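Local coordinates for protein thioesterase (Streptomyces sp. WAC02707, PDB 6VAP) that probably hydrolyses acyl thioesters as the type II thioesterase of the borrelidin biosynthetic gene cluster, with an alpha/beta-hydrolase fold, at residues P127-Q132 with S216-G221. Numbering follows the deposited sequence.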
ATOM      1  N   PRO A 127       4.302   1.599 -10.711  1.00 25.21           N
ATOM      2  CA  PRO A 127       3.849   2.412 -11.842  1.00 26.18           C
ATOM      3  C   PRO A 127       2.433   2.902 -11.579  1.00 15.70           C
ATOM      4  O   PRO A 127       1.647   2.277 -10.862  1.00 19.97           O
ATOM      5  CB  PRO A 127       3.914   1.443 -13.031  1.00 25.04           C
ATOM      6  CG  PRO A 127       4.779   0.360 -12.606  1.00 18.59           C
ATOM      7  CD  PRO A 127       4.534   0.202 -11.119  1.00 15.06           C
ATOM      8  N   ALA A 128       2.089   4.024 -12.188  1.00 21.19           N
ATOM      9  CA  ALA A 128       0.696   4.476 -12.214  1.00 17.27           C
ATOM     10  C   ALA A 128      -0.259   3.366 -12.651  1.00 16.83           C
ATOM     11  O   ALA A 128       0.103   2.524 -13.468  1.00 19.28           O
ATOM     12  CB  ALA A 128       0.582   5.683 -13.135  1.00 18.31           C
ATOM     13  N   PRO A 129      -1.481   3.349 -12.140  1.00 22.55           N
ATOM     14  CA  PRO A 129      -2.426   2.312 -12.585  1.00 27.37           C
ATOM     15  C   PRO A 129      -2.622   2.289 -14.088  1.00 35.19           C
ATOM     16  O   PRO A 129      -2.769   1.202 -14.668  1.00 21.13           O
ATOM     17  CB  PRO A 129      -3.730   2.687 -11.867  1.00 34.28           C
ATOM     18  CG  PRO A 129      -3.277   3.431 -10.641  1.00 35.32           C
ATOM     19  CD  PRO A 129      -2.011   4.159 -11.030  1.00 27.21           C
ATOM     20  N   SER A 130      -2.591   3.456 -14.739  1.00 23.06           N
ATOM     21  CA  SER A 130      -2.662   3.540 -16.193  1.00 25.35           C
ATOM     22  C   SER A 130      -1.373   3.098 -16.889  1.00 27.45           C
ATOM     23  O   SER A 130      -1.337   3.017 -18.124  1.00 27.45           O
ATOM     24  CB  SER A 130      -3.004   4.973 -16.593  1.00 33.84           C
ATOM     25  OG  SER A 130      -1.941   5.890 -16.263  1.00 29.01           O
ATOM     26  N   ARG A 131      -0.310   2.821 -16.146  1.00 25.00           N
ATOM     27  CA  ARG A 131       0.934   2.342 -16.735  1.00 33.44           C
ATOM     28  C   ARG A 131       1.326   0.964 -16.209  1.00 35.31           C
ATOM     29  O   ARG A 131       2.486   0.562 -16.321  1.00 28.25           O
ATOM     30  CB  ARG A 131       2.051   3.356 -16.489  1.00 35.70           C
ATOM     31  CG  ARG A 131       1.888   4.667 -17.230  1.00 38.78           C
ATOM     32  CD  ARG A 131       1.832   4.470 -18.741  1.00 39.37           C
ATOM     33  NE  ARG A 131       2.871   3.564 -19.217  1.00 49.17           N
ATOM     34  CZ  ARG A 131       4.085   3.941 -19.601  1.00 44.87           C
ATOM     35  NH1 ARG A 131       4.417   5.224 -19.586  1.00 46.43           N
ATOM     36  NH2 ARG A 131       4.961   3.026 -20.005  1.00 39.05           N
ATOM     37  N   GLN A 132       0.366   0.223 -15.668  1.00 27.13           N
ATOM     38  CA  GLN A 132       0.586  -1.166 -15.286  1.00 26.39           C
ATOM     39  C   GLN A 132       1.303  -1.936 -16.392  1.00 28.11           C
ATOM     40  O   GLN A 132       0.866  -1.944 -17.549  1.00 29.90           O
ATOM     41  CB  GLN A 132      -0.774  -1.837 -14.980  1.00 32.55           C
ATOM     42  CG  GLN A 132      -0.764  -3.334 -14.885  1.00 27.64           C
ATOM     43  CD  GLN A 132      -0.196  -3.810 -13.560  1.00 38.45           C
ATOM     44  OE1 GLN A 132       0.003  -3.009 -12.652  1.00 24.77           O
ATOM     45  NE2 GLN A 132       0.043  -5.111 -13.435  1.00 32.64           N
ATOM     46  N   SER A 216       0.476  11.392 -11.558  1.00 20.74           N
ATOM     47  CA  SER A 216      -0.121  12.719 -11.627  1.00 27.33           C
ATOM     48  C   SER A 216      -1.389  12.747 -12.472  1.00 30.19           C
ATOM     49  O   SER A 216      -2.199  13.673 -12.328  1.00 23.67           O
ATOM     50  CB  SER A 216       0.901  13.708 -12.219  1.00 23.79           C
ATOM     51  OG  SER A 216       1.120  13.479 -13.604  1.00 28.92           O
ATOM     52  N   GLU A 217      -1.559  11.784 -13.372  1.00 26.62           N
ATOM     53  CA  GLU A 217      -2.697  11.769 -14.275  1.00 24.77           C
ATOM     54  C   GLU A 217      -3.939  11.168 -13.644  1.00 31.79           C
ATOM     55  O   GLU A 217      -4.973  11.088 -14.318  1.00 28.56           O
ATOM     56  CB  GLU A 217      -2.333  10.999 -15.548  1.00 41.40           C
ATOM     57  CG  GLU A 217      -1.275  11.692 -16.413  1.00 60.89           C
ATOM     58  CD  GLU A 217      -0.600  10.742 -17.385  1.00 71.85           C
ATOM     59  OE1 GLU A 217      -1.236   9.746 -17.779  1.00 77.00           O
ATOM     60  OE2 GLU A 217       0.571  10.982 -17.754  1.00 69.12           O
ATOM     61  N   HIS A 218      -3.861  10.754 -12.380  1.00 31.21           N
ATOM     62  CA  HIS A 218      -4.961  10.077 -11.713  1.00 31.51           C
ATOM     63  C   HIS A 218      -5.606  10.892 -10.602  1.00 22.02           C
ATOM     64  O   HIS A 218      -6.495  10.387  -9.905  1.00 26.99           O
ATOM     65  CB  HIS A 218      -4.479   8.751 -11.150  1.00 20.26           C
ATOM     66  CG  HIS A 218      -4.122   7.746 -12.200  1.00 24.06           C
ATOM     67  ND1 HIS A 218      -5.029   6.836 -12.690  1.00 22.46           N
ATOM     68  CD2 HIS A 218      -2.979   7.528 -12.894  1.00 20.20           C
ATOM     69  CE1 HIS A 218      -4.453   6.072 -13.596  1.00 32.64           C
ATOM     70  NE2 HIS A 218      -3.213   6.488 -13.761  1.00 22.97           N
ATOM     71  N   THR A 219      -5.226  12.149 -10.453  1.00 24.08           N
ATOM     72  CA  THR A 219      -5.871  13.021  -9.493  1.00 23.83           C
ATOM     73  C   THR A 219      -5.890  14.428 -10.064  1.00 25.88           C
ATOM     74  O   THR A 219      -4.945  14.834 -10.748  1.00 26.04           O
ATOM     75  CB  THR A 219      -5.151  13.030  -8.140  1.00 22.99           C
ATOM     76  OG1 THR A 219      -5.901  13.847  -7.222  1.00 24.70           O
ATOM     77  CG2 THR A 219      -3.772  13.658  -8.263  1.00 27.99           C
ATOM     78  N   ASP A 220      -6.967  15.164  -9.773  1.00 31.86           N
ATOM     79  CA  ASP A 220      -7.047  16.596 -10.037  1.00 49.60           C
ATOM     80  C   ASP A 220      -6.445  17.443  -8.915  1.00 37.55           C
ATOM     81  O   ASP A 220      -6.291  18.655  -9.075  1.00 36.01           O
ATOM     82  CB  ASP A 220      -8.505  17.004 -10.257  1.00 59.20           C
ATOM     83  CG  ASP A 220      -9.012  16.619 -11.633  1.00 63.08           C
ATOM     84  OD1 ASP A 220      -8.337  16.958 -12.633  1.00 69.22           O
ATOM     85  OD2 ASP A 220     -10.090  15.979 -11.720  1.00 64.50           O
ATOM     86  N   GLY A 221      -6.115  16.838  -7.786  1.00 29.73           N
ATOM     87  CA  GLY A 221      -5.445  17.519  -6.708  1.00 31.63           C
ATOM     88  C   GLY A 221      -3.949  17.634  -6.951  1.00 33.75           C
ATOM     89  O   GLY A 221      -3.424  17.293  -8.015  1.00 29.86           O
TER
HETATM   90  O   HOH W   1      -0.797   7.039 -18.079  1.00 35.75           O
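The imidazole of H218 is the flat group at the centre of this contact: P129 covers one of its faces, and S130 meets its edge. P129 CD lies 3.9 Å from the centroid of the H218 ring and 16° off the ring normal, which identifies a CH-pi contact. At the edge, near the ring plane, S130 OG hydrogen-bonds to H218 NE2 at 2.9 Å; either atom could be the donor. S130 chi1 of 67° sets OG between its own backbone N and carbonyl carbon, the rotation that turns the hydroxyl to the imidazole. A128 CB adds an oblique contact, 3.9 Å from H218 NE2. A water donates to E217 OE1 at 2.8 Å; its link on to S130 OG is doubtful, being too short. The turn presenting P129 and S130 is closed by the backbone hydrogen bond from R131 N to A128 O, 2.7 Å. Beyond the pair, Y186 meets the H218 ring edge-to-face, and F105 of helix 99-113 also packs against it. The contact thus ties the loop leaving strand 120-124 to the one joining helix 209-213 to strand 223-228, one of the two outermost strands of the alpha/beta-hydrolase sheet.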